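ORF10 (Moritella marina, PDB 6RIW) probably extends acyl chains by ketosynthase condensation, forming the ketosynthase–chain length factor didomain of a larger polyunsaturated fatty acid synthase protein. Local coordinates at residues A243-A248 against G256-E261; Y48-N51 against D56-Y59. All coordinates share one frame; numbering follows the deposited sequence.

Interaction 1 of 2, residues A243-A248 against G256-E261; sequences ANNVHA and GLFAGE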
loop_
_atom_site.group_PDB
_atom_site.type_symbol
_atom_site.label_atom_id
_atom_site.label_comp_id
_atom_site.label_asym_id
_atom_site.label_seq_id
_atom_site.Cartn_x
_atom_site.Cartn_y
_atom_site.Cartn_z
ATOM N N ALA A 243 13.846 -16.089 -19.679
ATOM C CA ALA A 243 14.200 -17.493 -19.840
ATOM C C ALA A 243 15.656 -17.651 -20.258
ATOM O O ALA A 243 16.314 -18.607 -19.833
ATOM C CB ALA A 243 13.262 -18.165 -20.848
ATOM N N ASN A 244 16.193 -16.712 -21.044
ATOM C CA ASN A 244 17.599 -16.754 -21.432
ATOM C C ASN A 244 18.514 -16.027 -20.443
ATOM O O ASN A 244 19.687 -15.796 -20.748
ATOM C CB ASN A 244 17.769 -16.184 -22.845
ATOM C CG ASN A 244 17.523 -14.688 -22.913
ATOM O OD1 ASN A 244 17.084 -14.069 -21.938
ATOM N ND2 ASN A 244 17.808 -14.097 -24.070
ATOM N N ASN A 245 17.989 -15.635 -19.281
ATOM C CA ASN A 245 18.746 -14.931 -18.239
ATOM C C ASN A 245 19.300 -13.585 -18.713
ATOM O O ASN A 245 20.251 -13.061 -18.127
ATOM C CB ASN A 245 19.874 -15.810 -17.679
ATOM C CG ASN A 245 20.218 -15.480 -16.232
ATOM O OD1 ASN A 245 21.364 -15.156 -15.919
ATOM N ND2 ASN A 245 19.228 -15.561 -15.344
ATOM N N VAL A 246 18.703 -12.989 -19.746
ATOM C CA VAL A 246 19.116 -11.679 -20.241
ATOM C C VAL A 246 18.082 -10.642 -19.800
ATOM O O VAL A 246 16.952 -10.613 -20.310
ATOM C CB VAL A 246 19.293 -11.660 -21.768
ATOM C CG1 VAL A 246 19.625 -10.259 -22.243
ATOM C CG2 VAL A 246 20.396 -12.631 -22.179
ATOM N N HIS A 247 18.488 -9.773 -18.874
ATOM C CA HIS A 247 17.706 -8.609 -18.444
ATOM C C HIS A 247 18.424 -7.370 -18.970
ATOM O O HIS A 247 19.438 -6.947 -18.409
ATOM C CB HIS A 247 17.559 -8.576 -16.922
ATOM C CG HIS A 247 17.228 -7.219 -16.382
ATOM N ND1 HIS A 247 16.062 -6.547 -16.704
ATOM C CD2 HIS A 247 17.921 -6.397 -15.558
ATOM C CE1 HIS A 247 16.051 -5.372 -16.093
ATOM N NE2 HIS A 247 17.169 -5.254 -15.398
ATOM N N ALA A 248 17.898 -6.786 -20.044
ATOM C CA ALA A 248 18.612 -5.730 -20.763
ATOM C C ALA A 248 17.609 -4.760 -21.359
ATOM O O ALA A 248 17.190 -4.906 -22.518
ATOM C CB ALA A 248 19.506 -6.314 -21.853
ATOM N N GLY A 256 12.958 -10.388 -20.150
ATOM C CA GLY A 256 12.295 -10.213 -18.874
ATOM C C GLY A 256 13.037 -9.212 -18.016
ATOM O O GLY A 256 13.963 -8.530 -18.467
ATOM N N LEU A 257 12.600 -9.137 -16.762
ATOM C CA LEU A 257 13.180 -8.221 -15.793
ATOM C C LEU A 257 13.786 -8.994 -14.627
ATOM O O LEU A 257 13.497 -10.178 -14.408
ATOM C CB LEU A 257 12.118 -7.223 -15.260
ATOM C CG LEU A 257 10.858 -7.803 -14.586
ATOM C CD1 LEU A 257 11.070 -8.205 -13.111
ATOM C CD2 LEU A 257 9.721 -6.785 -14.668
ATOM N N PHE A 258 14.638 -8.297 -13.882
ATOM C CA PHE A 258 15.007 -8.665 -12.521
ATOM C C PHE A 258 14.429 -7.610 -11.582
ATOM O O PHE A 258 14.430 -6.416 -11.904
ATOM C CB PHE A 258 16.526 -8.715 -12.321
ATOM C CG PHE A 258 17.243 -9.719 -13.188
ATOM C CD1 PHE A 258 16.626 -10.895 -13.599
ATOM C CD2 PHE A 258 18.557 -9.483 -13.570
ATOM C CE1 PHE A 258 17.316 -11.832 -14.392
ATOM C CE2 PHE A 258 19.260 -10.409 -14.355
ATOM C CZ PHE A 258 18.636 -11.572 -14.775
ATOM N N ALA A 259 13.916 -8.053 -10.439
ATOM C CA ALA A 259 13.328 -7.153 -9.453
ATOM C C ALA A 259 14.401 -6.650 -8.486
ATOM O O ALA A 259 15.565 -7.043 -8.555
ATOM C CB ALA A 259 12.199 -7.853 -8.709
ATOM N N GLY A 260 14.016 -5.763 -7.567
ATOM C CA GLY A 260 14.994 -5.107 -6.719
ATOM C C GLY A 260 14.321 -4.475 -5.516
ATOM O O GLY A 260 13.097 -4.504 -5.370
ATOM N N GLU A 261 15.146 -3.898 -4.651
ATOM C CA GLU A 261 14.682 -3.315 -3.405
ATOM C C GLU A 261 15.499 -2.060 -3.125
ATOM O O GLU A 261 16.535 -1.818 -3.753
ATOM C CB GLU A 261 14.802 -4.332 -2.255
ATOM C CG GLU A 261 16.173 -4.964 -2.188
ATOM C CD GLU A 261 16.334 -5.954 -1.033
ATOM O OE1 GLU A 261 15.326 -6.568 -0.601
ATOM O OE2 GLU A 261 17.484 -6.110 -0.544
#
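The H247 and F258 rings meet obliquely, their planes 46° apart and their centroids 5.0 Å apart. One face of the F258 ring takes the CB of H247, which sits almost over its centre, 3.6 Å from the centroid, in a CH-pi contact. One face of the H247 ring takes the backbone N of F258, displaced toward the rim. The edge of the imidazole is polar: ND1 lies with G256 O near the ring plane, a weak hydrogen bond of 3.4 Å, while CA of L257 is 3.5 Å from the same ND1. A chi1 of 159° carries the H247 ring away from its own N and along the G256-F258 backbone, while CB stays over the phenyl. At the other end of the imidazole, NE2 bonds to K363 O. In the N-terminal ketosynthase domain of this thiolase-like fold, the contact draws together the later part of the connection between helix 228-237 and strand 259-270, just before the strand. Within this loop N244 forms an Asx turn, V246 N donating to N244 OD1 at 2.9 Å from above the carbonyl plane. F258 also meets the ring of H62, its plane about 20° away. Past the phenyl tip, N245 brings its backbone O to 4.0 Å from CZ of F258, and the N245 side chain crosses that of F258 at about a right angle, with ND2 nearest CZ.

Interaction 2 of 2, residues Y48-N51 against D56-Y59; sequences YTAN and DKFY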
loop_
_atom_site.group_PDB
_atom_site.type_symbol
_atom_site.label_atom_id
_atom_site.label_comp_id
_atom_site.label_asym_id
_atom_site.label_seq_id
_atom_site.Cartn_x
_atom_site.Cartn_y
_atom_site.Cartn_z
ATOM N N TYR A 48 14.687 -23.668 -3.190
ATOM C CA TYR A 48 13.448 -23.136 -3.744
ATOM C C TYR A 48 13.590 -22.783 -5.215
ATOM O O TYR A 48 12.676 -22.169 -5.783
ATOM C CB TYR A 48 12.991 -21.913 -2.930
ATOM C CG TYR A 48 12.504 -22.322 -1.560
ATOM C CD1 TYR A 48 13.393 -22.456 -0.501
ATOM C CD2 TYR A 48 11.162 -22.644 -1.343
ATOM C CE1 TYR A 48 12.953 -22.865 0.752
ATOM C CE2 TYR A 48 10.712 -23.076 -0.086
ATOM C CZ TYR A 48 11.620 -23.176 0.955
ATOM O OH TYR A 48 11.208 -23.572 2.218
ATOM N N THR A 49 14.714 -23.146 -5.838
ATOM C CA THR A 49 15.003 -22.806 -7.228
ATOM C C THR A 49 14.760 -24.025 -8.112
ATOM O O THR A 49 15.236 -25.127 -7.810
ATOM C CB THR A 49 16.453 -22.323 -7.385
ATOM O OG1 THR A 49 16.699 -21.190 -6.528
ATOM C CG2 THR A 49 16.742 -21.917 -8.832
ATOM N N ALA A 50 14.013 -23.831 -9.196
ATOM C CA ALA A 50 13.827 -24.885 -10.188
ATOM C C ALA A 50 13.626 -24.258 -11.561
ATOM O O ALA A 50 14.168 -23.184 -11.838
ATOM C CB ALA A 50 12.645 -25.772 -9.806
ATOM N N ASN A 51 12.834 -24.890 -12.417
ATOM C CA ASN A 51 12.535 -24.356 -13.737
ATOM C C ASN A 51 11.201 -23.614 -13.743
ATOM O O ASN A 51 10.358 -23.761 -12.849
ATOM C CB ASN A 51 12.506 -25.477 -14.785
ATOM C CG ASN A 51 13.760 -26.338 -14.759
ATOM O OD1 ASN A 51 13.712 -27.522 -14.413
ATOM N ND2 ASN A 51 14.886 -25.743 -15.119
ATOM N N ASP A 56 5.676 -23.843 -6.377
ATOM C CA ASP A 56 6.357 -23.425 -5.144
ATOM C C ASP A 56 7.860 -23.246 -5.358
ATOM O O ASP A 56 8.645 -23.406 -4.420
ATOM C CB ASP A 56 6.104 -24.388 -3.976
ATOM C CG ASP A 56 4.608 -24.639 -3.705
ATOM O OD1 ASP A 56 3.785 -23.703 -3.786
ATOM O OD2 ASP A 56 4.254 -25.793 -3.408
ATOM N N LYS A 57 8.266 -22.878 -6.580
ATOM C CA LYS A 57 9.667 -22.646 -6.919
ATOM C C LYS A 57 9.802 -21.340 -7.695
ATOM O O LYS A 57 8.897 -20.947 -8.436
ATOM C CB LYS A 57 10.239 -23.794 -7.782
ATOM C CG LYS A 57 10.087 -25.165 -7.193
ATOM C CD LYS A 57 11.094 -25.387 -6.083
ATOM C CE LYS A 57 11.079 -26.846 -5.649
ATOM N NZ LYS A 57 11.797 -27.052 -4.369
ATOM N N PHE A 58 10.929 -20.654 -7.527
ATOM C CA PHE A 58 11.252 -19.588 -8.465
ATOM C C PHE A 58 12.349 -20.064 -9.413
ATOM O O PHE A 58 13.071 -21.013 -9.116
ATOM C CB PHE A 58 11.644 -18.265 -7.770
ATOM C CG PHE A 58 12.414 -18.408 -6.487
ATOM C CD1 PHE A 58 13.667 -18.981 -6.470
ATOM C CD2 PHE A 58 11.907 -17.883 -5.312
ATOM C CE1 PHE A 58 14.390 -19.067 -5.286
ATOM C CE2 PHE A 58 12.619 -17.954 -4.123
ATOM C CZ PHE A 58 13.868 -18.551 -4.107
ATOM N N TYR A 59 12.416 -19.468 -10.604
ATOM C CA TYR A 59 13.403 -19.913 -11.587
ATOM C C TYR A 59 14.463 -18.859 -11.852
ATOM O O TYR A 59 15.236 -18.995 -12.802
ATOM C CB TYR A 59 12.726 -20.344 -12.899
ATOM C CG TYR A 59 12.034 -19.255 -13.711
ATOM C CD1 TYR A 59 12.682 -18.624 -14.762
ATOM C CD2 TYR A 59 10.715 -18.910 -13.454
ATOM C CE1 TYR A 59 12.043 -17.656 -15.519
ATOM C CE2 TYR A 59 10.062 -17.954 -14.202
ATOM C CZ TYR A 59 10.731 -17.319 -15.228
ATOM O OH TYR A 59 10.069 -16.364 -15.963
HETATM O O HOH W 1 14.573 -26.896 -5.958
HETATM O O HOH W 2 9.248 -21.436 -11.453
#
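The F58 ring lies beneath the Y48 carbonyl, with Y48 O 3.4 Å above its plane toward the rim, while T49 OG1 approaches the ring edge in plane, 3.4 Å from F58 CE1. This arrangement surrounds a single beta bridge between T49 and F58, within the loop joining helix 38-41 to strand 62-64 of the thiolase-like ketosynthase fold. F58 N donates to Y48 O at 2.9 Å, and F58 O accepts from A50 N at 3.0 Å, the pattern of a parallel bridge. The phenyl takes the crowded position between its own backbone N and carbonyl carbon (chi1 35°), which turns it back under Y48 and brings CZ to 3.7 Å from Y48 CB. With an alanine here, the Y48 CB and carbonyl would probably lose the surface they rest on, and a gap would be likely to open toward M233 and S236 of helix 228-237. On the other side of the bridge, K57 bends at chi2 (-76°), laying CG 3.7 Å from A50 CB and CD against the Y48 carbonyl; its NZ reaches K47 O and a water held by T49 O. Y48 OH bonds to T599, and D56 makes salt bridges with R594 and K625, so the loop also meets the chain length factor half. Beyond the bridge, a second water donates to both N51 O, at 2.9 Å, and K57 O, at 3.1 Å.

Both contacts are short-range closures within the N-terminal ketosynthase domain, their centres 15 Å apart and their nearest atoms about 5 Å apart without touching. Interaction 1 is buried and depends chiefly on side-chain rings, with one weak hydrogen bond across it; interaction 2 is only partly buried and depends on two firm backbone bonds, with two waters bridging its segments, one of them through K57 NZ. They draw on the same neighbourhood: helix 228-237 touches A259 of segment 256-261, and F58 in interaction 2, and Y59 OH bonds to Y241 O, just ahead of segment 243-248. Interaction 2 also reaches the chain length factor half, through Y48 and D56.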